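Local structure of protein SSD1 (7AM1) at residues L525-E531 with F628-A634; A508-N512 with A651-P655; I867-R873 with L909-M913. The protein binds mRNA, including its untranslated regions, and represses translation as a non-enzymatic pseudonuclease of the RNase II family. All coordinates share one frame; numbering follows the deposited sequence.

Interaction 1 of 3, residues L525-E531 with F628-A634; sequences LESLDDE and FKTMPRA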
ATOM      1  N   LEU A 525       0.581  -6.805   6.205  1.00 37.26           N
ATOM      2  CA  LEU A 525       1.450  -6.171   7.192  1.00 37.60           C
ATOM      3  C   LEU A 525       2.836  -5.905   6.608  1.00 34.20           C
ATOM      4  O   LEU A 525       3.438  -4.863   6.883  1.00 33.64           O
ATOM      5  CB  LEU A 525       1.549  -7.019   8.457  1.00 40.16           C
ATOM      6  CG  LEU A 525       0.250  -7.277   9.226  1.00 42.78           C
ATOM      7  CD1 LEU A 525       0.566  -7.666  10.671  1.00 44.31           C
ATOM      8  CD2 LEU A 525      -0.708  -6.097   9.180  1.00 43.61           C
ATOM      9  N   GLU A 526       3.352  -6.818   5.778  1.00 33.79           N
ATOM     10  CA  GLU A 526       4.622  -6.550   5.105  1.00 33.11           C
ATOM     11  C   GLU A 526       4.563  -5.234   4.334  1.00 32.78           C
ATOM     12  O   GLU A 526       5.514  -4.442   4.369  1.00 30.66           O
ATOM     13  CB  GLU A 526       4.987  -7.713   4.177  1.00 33.37           C
ATOM     14  CG  GLU A 526       5.984  -7.389   3.055  1.00 33.96           C
ATOM     15  CD  GLU A 526       7.382  -7.025   3.539  1.00 35.58           C
ATOM     16  OE1 GLU A 526       7.682  -7.196   4.742  1.00 35.32           O
ATOM     17  OE2 GLU A 526       8.192  -6.581   2.696  1.00 35.89           O
ATOM     18  N   SER A 527       3.440  -4.968   3.653  1.00 34.62           N
ATOM     19  CA  SER A 527       3.333  -3.775   2.820  1.00 33.75           C
ATOM     20  C   SER A 527       3.267  -2.497   3.645  1.00 32.89           C
ATOM     21  O   SER A 527       3.428  -1.410   3.081  1.00 33.51           O
ATOM     22  CB  SER A 527       2.117  -3.872   1.882  1.00 34.21           C
ATOM     23  OG  SER A 527       0.900  -3.583   2.545  1.00 34.48           O
ATOM     24  N   LEU A 528       3.014  -2.594   4.951  1.00 32.45           N
ATOM     25  CA  LEU A 528       3.185  -1.435   5.815  1.00 33.60           C
ATOM     26  C   LEU A 528       4.644  -1.013   5.919  1.00 34.20           C
ATOM     27  O   LEU A 528       4.913   0.152   6.222  1.00 34.03           O
ATOM     28  CB  LEU A 528       2.639  -1.718   7.214  1.00 34.99           C
ATOM     29  CG  LEU A 528       1.122  -1.870   7.339  1.00 38.40           C
ATOM     30  CD1 LEU A 528       0.765  -2.423   8.716  1.00 40.73           C
ATOM     31  CD2 LEU A 528       0.415  -0.533   7.091  1.00 38.89           C
ATOM     32  N   ASP A 529       5.592  -1.921   5.682  1.00 33.96           N
ATOM     33  CA  ASP A 529       6.994  -1.547   5.799  1.00 32.56           C
ATOM     34  C   ASP A 529       7.683  -1.323   4.464  1.00 31.12           C
ATOM     35  O   ASP A 529       8.548  -0.451   4.371  1.00 30.84           O
ATOM     36  CB  ASP A 529       7.790  -2.606   6.566  1.00 34.25           C
ATOM     37  CG  ASP A 529       9.194  -2.138   6.879  1.00 34.18           C
ATOM     38  OD1 ASP A 529       9.320  -1.192   7.688  1.00 33.72           O
ATOM     39  OD2 ASP A 529      10.158  -2.688   6.302  1.00 33.72           O
ATOM     40  N   ASP A 530       7.302  -2.047   3.418  1.00 33.16           N
ATOM     41  CA  ASP A 530       8.086  -2.054   2.192  1.00 34.22           C
ATOM     42  C   ASP A 530       7.164  -2.380   1.028  1.00 33.72           C
ATOM     43  O   ASP A 530       6.011  -2.775   1.213  1.00 33.66           O
ATOM     44  CB  ASP A 530       9.231  -3.069   2.319  1.00 35.98           C
ATOM     45  CG  ASP A 530      10.404  -2.769   1.411  1.00 38.46           C
ATOM     46  OD1 ASP A 530      10.440  -1.691   0.787  1.00 39.19           O
ATOM     47  OD2 ASP A 530      11.298  -3.643   1.322  1.00 40.39           O
ATOM     48  N   GLU A 531       7.680  -2.195  -0.181  1.00 33.32           N
ATOM     49  CA  GLU A 531       6.952  -2.541  -1.392  1.00 33.66           C
ATOM     50  C   GLU A 531       7.546  -3.790  -2.029  1.00 33.82           C
ATOM     51  O   GLU A 531       8.727  -4.102  -1.855  1.00 35.71           O
ATOM     52  CB  GLU A 531       6.984  -1.395  -2.407  1.00 32.68           C
ATOM     53  CG  GLU A 531       6.491  -0.059  -1.866  1.00 33.69           C
ATOM     54  CD  GLU A 531       7.561   0.707  -1.116  1.00 33.54           C
ATOM     55  OE1 GLU A 531       7.362   0.970   0.090  1.00 32.55           O
ATOM     56  OE2 GLU A 531       8.604   1.041  -1.727  1.00 33.86           O
ATOM     57  N   PHE A 628      -5.045  -4.410   9.042  1.00 36.35           N
ATOM     58  CA  PHE A 628      -4.252  -3.544   8.177  1.00 37.60           C
ATOM     59  C   PHE A 628      -4.822  -2.132   8.119  1.00 41.03           C
ATOM     60  O   PHE A 628      -4.061  -1.158   8.030  1.00 41.10           O
ATOM     61  CB  PHE A 628      -4.187  -4.190   6.789  1.00 37.15           C
ATOM     62  CG  PHE A 628      -3.549  -3.341   5.738  1.00 38.19           C
ATOM     63  CD1 PHE A 628      -2.175  -3.197   5.682  1.00 38.10           C
ATOM     64  CD2 PHE A 628      -4.322  -2.717   4.774  1.00 39.83           C
ATOM     65  CE1 PHE A 628      -1.587  -2.424   4.698  1.00 38.57           C
ATOM     66  CE2 PHE A 628      -3.739  -1.943   3.791  1.00 40.71           C
ATOM     67  CZ  PHE A 628      -2.368  -1.799   3.753  1.00 40.12           C
ATOM     68  N   LYS A 629      -6.148  -2.000   8.206  1.00 43.18           N
ATOM     69  CA  LYS A 629      -6.785  -0.700   8.087  1.00 44.97           C
ATOM     70  C   LYS A 629      -6.541   0.196   9.287  1.00 44.90           C
ATOM     71  O   LYS A 629      -6.706   1.415   9.174  1.00 45.04           O
ATOM     72  CB  LYS A 629      -8.299  -0.848   7.960  1.00 47.65           C
ATOM     73  CG  LYS A 629      -8.788  -1.536   6.739  1.00 49.50           C
ATOM     74  CD  LYS A 629     -10.300  -1.550   6.784  1.00 51.06           C
ATOM     75  CE  LYS A 629     -10.882  -2.309   5.631  1.00 49.40           C
ATOM     76  NZ  LYS A 629     -12.277  -1.889   5.422  1.00 48.58           N
ATOM     77  N   THR A 630      -6.147  -0.363  10.423  1.00 43.59           N
ATOM     78  CA  THR A 630      -5.990   0.435  11.628  1.00 45.53           C
ATOM     79  C   THR A 630      -4.626   1.098  11.728  1.00 45.44           C
ATOM     80  O   THR A 630      -4.387   1.841  12.686  1.00 46.29           O
ATOM     81  CB  THR A 630      -6.227  -0.431  12.869  1.00 47.90           C
ATOM     82  OG1 THR A 630      -5.164  -1.385  13.000  1.00 48.85           O
ATOM     83  CG2 THR A 630      -7.559  -1.159  12.767  1.00 49.23           C
ATOM     84  N   MET A 631      -3.736   0.867  10.764  1.00 46.45           N
ATOM     85  CA  MET A 631      -2.354   1.274  10.932  1.00 49.24           C
ATOM     86  C   MET A 631      -1.834   2.079   9.752  1.00 47.50           C
ATOM     87  O   MET A 631      -2.105   1.739   8.596  1.00 46.04           O
ATOM     88  CB  MET A 631      -1.457   0.049  11.118  1.00 52.70           C
ATOM     89  CG  MET A 631      -1.442  -0.454  12.527  1.00 56.51           C
ATOM     90  SD  MET A 631      -0.279  -1.798  12.729  1.00 56.75           S
ATOM     91  CE  MET A 631      -1.123  -3.101  11.835  1.00 54.98           C
ATOM     92  N   PRO A 632      -1.074   3.136  10.013  1.00 48.67           N
ATOM     93  CA  PRO A 632      -0.338   3.799   8.939  1.00 46.10           C
ATOM     94  C   PRO A 632       0.932   3.016   8.634  1.00 42.21           C
ATOM     95  O   PRO A 632       1.365   2.152   9.398  1.00 42.03           O
ATOM     96  CB  PRO A 632      -0.022   5.173   9.531  1.00 49.07           C
ATOM     97  CG  PRO A 632       0.198   4.870  10.989  1.00 51.45           C
ATOM     98  CD  PRO A 632      -0.781   3.749  11.325  1.00 51.61           C
ATOM     99  N   ARG A 633       1.535   3.349   7.502  1.00 38.56           N
ATOM    100  CA  ARG A 633       2.806   2.754   7.137  1.00 37.60           C
ATOM    101  C   ARG A 633       3.906   3.161   8.111  1.00 33.41           C
ATOM    102  O   ARG A 633       3.775   4.118   8.878  1.00 32.25           O
ATOM    103  CB  ARG A 633       3.204   3.172   5.729  1.00 38.93           C
ATOM    104  CG  ARG A 633       2.261   2.674   4.667  1.00 38.84           C
ATOM    105  CD  ARG A 633       2.941   2.792   3.340  1.00 37.95           C
ATOM    106  NE  ARG A 633       3.630   1.563   2.975  1.00 36.03           N
ATOM    107  CZ  ARG A 633       4.740   1.504   2.246  1.00 34.13           C
ATOM    108  NH1 ARG A 633       5.331   2.615   1.821  1.00 33.57           N
ATOM    109  NH2 ARG A 633       5.262   0.321   1.950  1.00 32.89           N
ATOM    110  N   ALA A 634       4.997   2.400   8.078  1.00 34.78           N
ATOM    111  CA  ALA A 634       6.176   2.697   8.877  1.00 35.54           C
ATOM    112  C   ALA A 634       6.803   4.020   8.435  1.00 35.78           C
ATOM    113  O   ALA A 634       6.506   4.554   7.360  1.00 35.08           O
ATOM    114  CB  ALA A 634       7.191   1.557   8.757  1.00 36.79           C
TER
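R633 lays the edge of its guanidinium against S527 and E531. R633 NE (3.0 Å) and R633 NH2 (2.8 Å) both donate to S527 O, side-on. That oxygen lies in the guanidinium plane. From the side of S527, NE is in the carbonyl plane and NH2 is tilted from it. E531 lies across R633 and takes the end of the group. A single oxygen, E531 OE1, accepts from R633 NH2 (2.9 Å) and R633 NH1 (3.1 Å) in a salt bridge. NH2 comes to the anti lone pair, while NH1 comes from above the carboxylate plane. The two planes are 65° apart. K703 meets E531 OE2, and D704 meets R633 NH1.

The contact joins the C-terminal part of helix 523-529 to the end of helix 617-629 and the loop that follows, inside the RNB domain. Beside the arginine, A634 N donates to L528 O, 2.9 Å and nearly straight at 174°. R633 and A634 thus satisfy two carbonyls near the helix's C-terminal end.

Toward F628 and M631 the contact is mostly apolar. L528 and F628 lie alongside each other, pointing opposite ways, with L528 CD2 at 3.6 Å from F628 CE1. S527 OG, bonded to L524 O, also approaches this ring. M631 lies nearly perpendicular to L528. Its last torsion (chi3 -71°) turns the methyl against both leucines. M631 CE then lies 3.7 Å from L528 CD1 and 4.0 Å from L525 CD2. Y707 of helix 689-725 touches both S527 and F628.

Interaction 2 of 3, residues A508-N512 with A651-P655; sequences ARRIN and ALNLP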
ATOM      1  N   ALA A 508      10.394 -17.455  14.276  1.00 41.95           N
ATOM      2  CA  ALA A 508       9.765 -17.935  15.499  1.00 43.34           C
ATOM      3  C   ALA A 508      10.152 -17.080  16.695  1.00 43.89           C
ATOM      4  O   ALA A 508       9.330 -16.830  17.584  1.00 42.89           O
ATOM      5  CB  ALA A 508      10.151 -19.393  15.743  1.00 44.74           C
ATOM      6  N   ARG A 509      11.405 -16.631  16.744  1.00 46.31           N
ATOM      7  CA  ARG A 509      11.818 -15.762  17.839  1.00 50.56           C
ATOM      8  C   ARG A 509      11.209 -14.371  17.672  1.00 44.52           C
ATOM      9  O   ARG A 509      10.796 -13.746  18.655  1.00 43.31           O
ATOM     10  CB  ARG A 509      13.344 -15.723  17.921  1.00 61.02           C
ATOM     11  CG  ARG A 509      13.878 -15.222  19.261  1.00 73.47           C
ATOM     12  CD  ARG A 509      15.407 -15.240  19.309  1.00 84.59           C
ATOM     13  NE  ARG A 509      15.976 -14.608  18.119  1.00 91.46           N
ATOM     14  CZ  ARG A 509      16.740 -15.219  17.213  1.00 95.87           C
ATOM     15  NH1 ARG A 509      17.088 -16.495  17.347  1.00 97.57           N
ATOM     16  NH2 ARG A 509      17.179 -14.528  16.171  1.00 96.52           N
ATOM     17  N   ARG A 510      11.146 -13.869  16.433  1.00 42.86           N
ATOM     18  CA  ARG A 510      10.599 -12.533  16.204  1.00 42.02           C
ATOM     19  C   ARG A 510       9.153 -12.438  16.681  1.00 42.85           C
ATOM     20  O   ARG A 510       8.770 -11.463  17.337  1.00 43.76           O
ATOM     21  CB  ARG A 510      10.685 -12.155  14.723  1.00 41.44           C
ATOM     22  CG  ARG A 510      10.306 -10.691  14.455  1.00 40.90           C
ATOM     23  CD  ARG A 510      10.405 -10.303  12.980  1.00 40.07           C
ATOM     24  NE  ARG A 510       9.512 -11.085  12.121  1.00 38.92           N
ATOM     25  CZ  ARG A 510       8.185 -10.982  12.110  1.00 38.12           C
ATOM     26  NH1 ARG A 510       7.469 -11.741  11.288  1.00 37.34           N
ATOM     27  NH2 ARG A 510       7.567 -10.129  12.921  1.00 37.97           N
ATOM     28  N   ILE A 511       8.329 -13.438  16.348  1.00 42.37           N
ATOM     29  CA  ILE A 511       6.926 -13.412  16.751  1.00 43.98           C
ATOM     30  C   ILE A 511       6.696 -14.196  18.040  1.00 44.36           C
ATOM     31  O   ILE A 511       5.550 -14.388  18.454  1.00 43.40           O
ATOM     32  CB  ILE A 511       5.989 -13.943  15.639  1.00 44.82           C
ATOM     33  CG1 ILE A 511       6.241 -15.425  15.339  1.00 46.08           C
ATOM     34  CG2 ILE A 511       6.137 -13.103  14.383  1.00 43.85           C
ATOM     35  CD1 ILE A 511       5.071 -16.100  14.630  1.00 46.49           C
ATOM     36  N   ASN A 512       7.769 -14.673  18.671  1.00 47.73           N
ATOM     37  CA  ASN A 512       7.672 -15.263  20.009  1.00 50.70           C
ATOM     38  C   ASN A 512       6.804 -16.521  20.011  1.00 51.17           C
ATOM     39  O   ASN A 512       6.027 -16.763  20.937  1.00 51.25           O
ATOM     40  CB  ASN A 512       7.136 -14.227  21.003  1.00 53.18           C
ATOM     41  CG  ASN A 512       7.347 -14.635  22.438  1.00 55.96           C
ATOM     42  OD1 ASN A 512       8.364 -15.235  22.773  1.00 59.33           O
ATOM     43  ND2 ASN A 512       6.389 -14.311  23.296  1.00 55.16           N
ATOM     44  N   ALA A 651       4.258  -3.704  13.592  1.00 35.65           N
ATOM     45  CA  ALA A 651       3.863  -4.763  12.668  1.00 36.54           C
ATOM     46  C   ALA A 651       4.880  -5.897  12.636  1.00 37.86           C
ATOM     47  O   ALA A 651       4.514  -7.043  12.348  1.00 37.80           O
ATOM     48  CB  ALA A 651       3.661  -4.195  11.263  1.00 35.66           C
ATOM     49  N   LEU A 652       6.154  -5.595  12.900  1.00 38.63           N
ATOM     50  CA  LEU A 652       7.222  -6.587  12.933  1.00 37.48           C
ATOM     51  C   LEU A 652       7.546  -7.061  14.344  1.00 38.40           C
ATOM     52  O   LEU A 652       8.439  -7.900  14.510  1.00 38.59           O
ATOM     53  CB  LEU A 652       8.492  -6.022  12.292  1.00 37.29           C
ATOM     54  CG  LEU A 652       8.417  -5.655  10.813  1.00 39.35           C
ATOM     55  CD1 LEU A 652       9.718  -5.016  10.343  1.00 40.11           C
ATOM     56  CD2 LEU A 652       8.091  -6.864   9.974  1.00 40.83           C
ATOM     57  N   ASN A 653       6.868  -6.527  15.358  1.00 38.93           N
ATOM     58  CA  ASN A 653       7.122  -6.878  16.755  1.00 40.22           C
ATOM     59  C   ASN A 653       8.598  -6.711  17.103  1.00 39.96           C
ATOM     60  O   ASN A 653       9.186  -7.525  17.820  1.00 40.62           O
ATOM     61  CB  ASN A 653       6.660  -8.301  17.062  1.00 41.44           C
ATOM     62  CG  ASN A 653       6.588  -8.573  18.547  1.00 44.66           C
ATOM     63  OD1 ASN A 653       6.158  -7.721  19.321  1.00 45.60           O
ATOM     64  ND2 ASN A 653       7.030  -9.754  18.958  1.00 46.68           N
ATOM     65  N   LEU A 654       9.208  -5.646  16.581  1.00 38.22           N
ATOM     66  CA  LEU A 654      10.623  -5.398  16.821  1.00 39.67           C
ATOM     67  C   LEU A 654      10.835  -4.126  17.638  1.00 39.98           C
ATOM     68  O   LEU A 654      10.153  -3.120  17.406  1.00 39.83           O
ATOM     69  CB  LEU A 654      11.385  -5.290  15.495  1.00 40.51           C
ATOM     70  CG  LEU A 654      11.602  -6.635  14.795  1.00 42.47           C
ATOM     71  CD1 LEU A 654      12.275  -6.441  13.448  1.00 42.15           C
ATOM     72  CD2 LEU A 654      12.419  -7.583  15.666  1.00 45.16           C
ATOM     73  N   PRO A 655      11.755  -4.153  18.612  1.00 40.40           N
ATOM     74  CA  PRO A 655      11.990  -2.955  19.438  1.00 41.44           C
ATOM     75  C   PRO A 655      12.747  -1.855  18.717  1.00 41.61           C
ATOM     76  O   PRO A 655      12.701  -0.696  19.155  1.00 43.34           O
ATOM     77  CB  PRO A 655      12.808  -3.498  20.620  1.00 42.56           C
ATOM     78  CG  PRO A 655      13.525  -4.679  20.054  1.00 41.68           C
ATOM     79  CD  PRO A 655      12.601  -5.288  19.034  1.00 40.56           C
TER
HETATM   80  O   HOH W   1       4.738  -9.602  13.735  1.00 38.04           O
HETATM   81  O   HOH W   2      10.560  -9.607  18.442  1.00 44.33           O
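R510 and the 651-655 loop exchange hydrogen bonds in both directions. R510 has the most surface buried. Its CG is anti to the backbone N (chi1 -172°), and the chain runs out straight before bending at chi3. The bend turns the guanidinium along the loop. R510 NH2 donates to L652 O at 2.9 Å. The oxygen is in the guanidinium plane, but the nitrogen stands well above the carbonyl plane, 56° out of it. R510 CG also packs on L652 O, at 3.4 Å.

N653 answers from the loop. Its ND2 donates to R510 O at 2.9 Å and arrives in the carbonyl plane. R510 O belongs to the last helical residue of helix 495-510, which ends in a Schellman motif with N512 as the C-prime residue. N653 and L654 together face H649 in a G1 beta bulge.

L652 CD2 lies over one face of the guanidinium, though not in close contact. L654 is set nearly perpendicular to R510, with CD2 at 3.9 Å from R510 CG.

Two waters extend the contact. One accepts from R510 NH2 and donates to A651 O. The other donates to R510 O at 2.8 Å and to N653 O at 2.6 Å. R510 NH1 forms a salt bridge with E551, and R554 lies close by.

Across the contact itself the arginine meets neutral carbonyls and water, and E551 supplies the opposite charge from outside. The join of helix end and loop therefore depends mainly on directed hydrogen bonds, and it is partly hydrated.

Interaction 3 of 3, residues I867-R873 with L909-M913; sequences ISTTETR and LNPFM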
ATOM      1  N   ILE A 867     -27.065 -19.807  -6.467  1.00 46.08           N
ATOM      2  CA  ILE A 867     -28.162 -19.407  -5.595  1.00 48.51           C
ATOM      3  C   ILE A 867     -28.252 -20.308  -4.369  1.00 49.09           C
ATOM      4  O   ILE A 867     -28.628 -19.850  -3.282  1.00 48.83           O
ATOM      5  CB  ILE A 867     -29.482 -19.382  -6.390  1.00 51.98           C
ATOM      6  CG1 ILE A 867     -29.434 -18.251  -7.423  1.00 52.74           C
ATOM      7  CG2 ILE A 867     -30.666 -19.243  -5.444  1.00 53.36           C
ATOM      8  CD1 ILE A 867     -30.683 -18.123  -8.283  1.00 54.83           C
ATOM      9  N   SER A 868     -27.907 -21.590  -4.505  1.00 50.60           N
ATOM     10  CA  SER A 868     -28.006 -22.504  -3.374  1.00 54.79           C
ATOM     11  C   SER A 868     -27.031 -22.171  -2.249  1.00 52.00           C
ATOM     12  O   SER A 868     -27.181 -22.712  -1.148  1.00 52.08           O
ATOM     13  CB  SER A 868     -27.768 -23.941  -3.842  1.00 61.70           C
ATOM     14  OG  SER A 868     -26.503 -24.067  -4.469  1.00 64.57           O
ATOM     15  N   THR A 869     -26.052 -21.295  -2.483  1.00 49.78           N
ATOM     16  CA  THR A 869     -25.148 -20.867  -1.423  1.00 48.98           C
ATOM     17  C   THR A 869     -25.748 -19.787  -0.529  1.00 49.73           C
ATOM     18  O   THR A 869     -25.148 -19.449   0.495  1.00 50.01           O
ATOM     19  CB  THR A 869     -23.842 -20.325  -2.011  1.00 45.63           C
ATOM     20  OG1 THR A 869     -24.114 -19.114  -2.729  1.00 42.64           O
ATOM     21  CG2 THR A 869     -23.209 -21.338  -2.951  1.00 46.12           C
ATOM     22  N   THR A 870     -26.902 -19.237  -0.885  1.00 50.47           N
ATOM     23  CA  THR A 870     -27.472 -18.118  -0.152  1.00 50.44           C
ATOM     24  C   THR A 870     -28.438 -18.613   0.921  1.00 51.04           C
ATOM     25  O   THR A 870     -28.947 -19.734   0.867  1.00 50.55           O
ATOM     26  CB  THR A 870     -28.189 -17.160  -1.110  1.00 51.54           C
ATOM     27  OG1 THR A 870     -29.385 -17.772  -1.610  1.00 53.01           O
ATOM     28  CG2 THR A 870     -27.279 -16.805  -2.283  1.00 51.20           C
ATOM     29  N   GLU A 871     -28.669 -17.760   1.916  1.00 52.33           N
ATOM     30  CA  GLU A 871     -29.586 -18.044   3.018  1.00 55.80           C
ATOM     31  C   GLU A 871     -30.838 -17.200   2.797  1.00 53.43           C
ATOM     32  O   GLU A 871     -30.809 -15.979   2.989  1.00 51.66           O
ATOM     33  CB  GLU A 871     -28.928 -17.738   4.362  1.00 60.37           C
ATOM     34  CG  GLU A 871     -29.753 -18.141   5.580  1.00 66.70           C
ATOM     35  CD  GLU A 871     -30.000 -19.643   5.656  1.00 72.28           C
ATOM     36  OE1 GLU A 871     -29.154 -20.411   5.149  1.00 73.43           O
ATOM     37  OE2 GLU A 871     -31.039 -20.056   6.218  1.00 75.23           O
ATOM     38  N   THR A 872     -31.936 -17.846   2.400  1.00 54.03           N
ATOM     39  CA  THR A 872     -33.131 -17.138   1.962  1.00 54.44           C
ATOM     40  C   THR A 872     -34.375 -17.709   2.625  1.00 53.79           C
ATOM     41  O   THR A 872     -34.369 -18.825   3.154  1.00 55.18           O
ATOM     42  CB  THR A 872     -33.300 -17.210   0.436  1.00 57.69           C
ATOM     43  OG1 THR A 872     -33.293 -18.581   0.018  1.00 61.15           O
ATOM     44  CG2 THR A 872     -32.190 -16.455  -0.273  1.00 56.73           C
ATOM     45  N   ARG A 873     -35.451 -16.920   2.592  1.00 50.34           N
ATOM     46  CA  ARG A 873     -36.751 -17.395   3.040  1.00 51.37           C
ATOM     47  C   ARG A 873     -37.847 -16.486   2.502  1.00 49.40           C
ATOM     48  O   ARG A 873     -37.624 -15.299   2.240  1.00 47.95           O
ATOM     49  CB  ARG A 873     -36.841 -17.472   4.566  1.00 55.85           C
ATOM     50  CG  ARG A 873     -36.710 -16.148   5.279  1.00 58.74           C
ATOM     51  CD  ARG A 873     -36.561 -16.373   6.774  1.00 63.69           C
ATOM     52  NE  ARG A 873     -36.948 -15.192   7.539  1.00 67.27           N
ATOM     53  CZ  ARG A 873     -36.118 -14.217   7.894  1.00 69.55           C
ATOM     54  NH1 ARG A 873     -34.835 -14.267   7.554  1.00 69.05           N
ATOM     55  NH2 ARG A 873     -36.574 -13.183   8.588  1.00 71.57           N
ATOM     56  N   LEU A 909     -25.919 -11.054  -6.036  1.00 40.42           N
ATOM     57  CA  LEU A 909     -26.829 -11.785  -6.904  1.00 41.33           C
ATOM     58  C   LEU A 909     -28.201 -11.850  -6.244  1.00 41.51           C
ATOM     59  O   LEU A 909     -28.311 -12.099  -5.041  1.00 42.19           O
ATOM     60  CB  LEU A 909     -26.279 -13.192  -7.152  1.00 41.90           C
ATOM     61  CG  LEU A 909     -27.007 -14.111  -8.133  1.00 44.00           C
ATOM     62  CD1 LEU A 909     -26.832 -13.613  -9.556  1.00 44.56           C
ATOM     63  CD2 LEU A 909     -26.523 -15.554  -8.005  1.00 44.39           C
ATOM     64  N   ASN A 910     -29.243 -11.584  -7.018  1.00 40.17           N
ATOM     65  CA  ASN A 910     -30.600 -11.734  -6.507  1.00 40.76           C
ATOM     66  C   ASN A 910     -30.954 -13.214  -6.434  1.00 41.40           C
ATOM     67  O   ASN A 910     -31.160 -13.855  -7.474  1.00 40.38           O
ATOM     68  CB  ASN A 910     -31.601 -10.988  -7.392  1.00 41.59           C
ATOM     69  CG  ASN A 910     -33.016 -11.024  -6.836  1.00 43.20           C
ATOM     70  OD1 ASN A 910     -33.317 -11.787  -5.920  1.00 44.15           O
ATOM     71  ND2 ASN A 910     -33.895 -10.207  -7.402  1.00 43.01           N
ATOM     72  N   PRO A 911     -31.074 -13.791  -5.235  1.00 44.14           N
ATOM     73  CA  PRO A 911     -31.408 -15.219  -5.156  1.00 46.44           C
ATOM     74  C   PRO A 911     -32.837 -15.519  -5.564  1.00 47.13           C
ATOM     75  O   PRO A 911     -33.166 -16.697  -5.753  1.00 48.54           O
ATOM     76  CB  PRO A 911     -31.159 -15.559  -3.682  1.00 48.60           C
ATOM     77  CG  PRO A 911     -31.386 -14.292  -2.964  1.00 48.75           C
ATOM     78  CD  PRO A 911     -30.993 -13.172  -3.900  1.00 46.28           C
ATOM     79  N   PHE A 912     -33.701 -14.509  -5.688  1.00 46.35           N
ATOM     80  CA  PHE A 912     -35.073 -14.724  -6.128  1.00 49.72           C
ATOM     81  C   PHE A 912     -35.286 -14.305  -7.578  1.00 54.01           C
ATOM     82  O   PHE A 912     -36.371 -13.834  -7.939  1.00 52.36           O
ATOM     83  CB  PHE A 912     -36.039 -13.967  -5.219  1.00 48.03           C
ATOM     84  CG  PHE A 912     -35.928 -14.349  -3.782  1.00 46.80           C
ATOM     85  CD1 PHE A 912     -36.594 -15.460  -3.294  1.00 47.68           C
ATOM     86  CD2 PHE A 912     -35.152 -13.601  -2.917  1.00 44.43           C
ATOM     87  CE1 PHE A 912     -36.489 -15.815  -1.965  1.00 47.77           C
ATOM     88  CE2 PHE A 912     -35.045 -13.950  -1.589  1.00 44.73           C
ATOM     89  CZ  PHE A 912     -35.714 -15.058  -1.112  1.00 46.35           C
ATOM     90  N   MET A 913     -34.274 -14.489  -8.419  1.00 61.33           N
ATOM     91  CA  MET A 913     -34.396 -14.302  -9.855  1.00 69.83           C
ATOM     92  C   MET A 913     -34.900 -15.594 -10.488  1.00 79.77           C
ATOM     93  O   MET A 913     -34.724 -16.686  -9.942  1.00 74.99           O
ATOM     94  CB  MET A 913     -33.056 -13.894 -10.467  1.00 67.02           C
ATOM     95  CG  MET A 913     -31.949 -14.925 -10.287  1.00 66.73           C
ATOM     96  SD  MET A 913     -30.381 -14.404 -11.011  1.00 65.11           S
ATOM     97  CE  MET A 913     -30.871 -14.281 -12.738  1.00 66.29           C
TER
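I867 closes helix 862-867 and packs its branched side chain on the 909-913 loop. That loop follows edge strand 903-908 of a five-stranded antiparallel sheet, consistent with the C-terminal OB-type (S1-like) domain of the RNase II family. The contact joins it to a type I turn, I867 to T870, and to edge strand 872-875 of a different antiparallel sheet. I867 spreads over three residues: CG1 is 4.0 Å from L909 CD2, CG2 rests on P911, and CD1 is 4.0 Å from M913 CG.

T870 ends the turn. Its OG1 sits between the backbone N and the carbonyl carbon (chi1 70°), which lets it donate back to I867 O at 2.8 Å. T870 OG1 also lies 3.5 Å from P911 CB. E871 pairs its backbone with E882 of strand 878-884.

T872 runs alongside the proline, pointing the other way, its CG2 at 3.5 Å from P911 CG. The proline and F912 are presented by an Asx turn, in which F912 N donates to N910 OD1. R873 forms salt bridges with E882 and E875. The ring of F912 packs edge-to-face with Y879, and its CZ lies 3.6 Å from T872 CB and 3.9 Å from R873 O.

Overall arrangement
Interactions 1 and 2 are neighbours within the RNB domain. Helices 495-510 and 523-529 follow each other in the chain, and interaction 1 is nested inside the loop closed by interaction 2. They touch where L528 CD1 packs on A651 CB. Interaction 1 is buried near the centre of the chain and combines apolar packing with a network of charges. Interaction 2 is farther out, partly buried, and uses hydrogen bonds and waters. Interaction 3 stands apart, its centre about 37 Å from that of interaction 1. It is also partly buried, yet packing alone joins its segments. Hydrogen bonds within each segment shape the turns, and others tie them to neighbouring strands and loops.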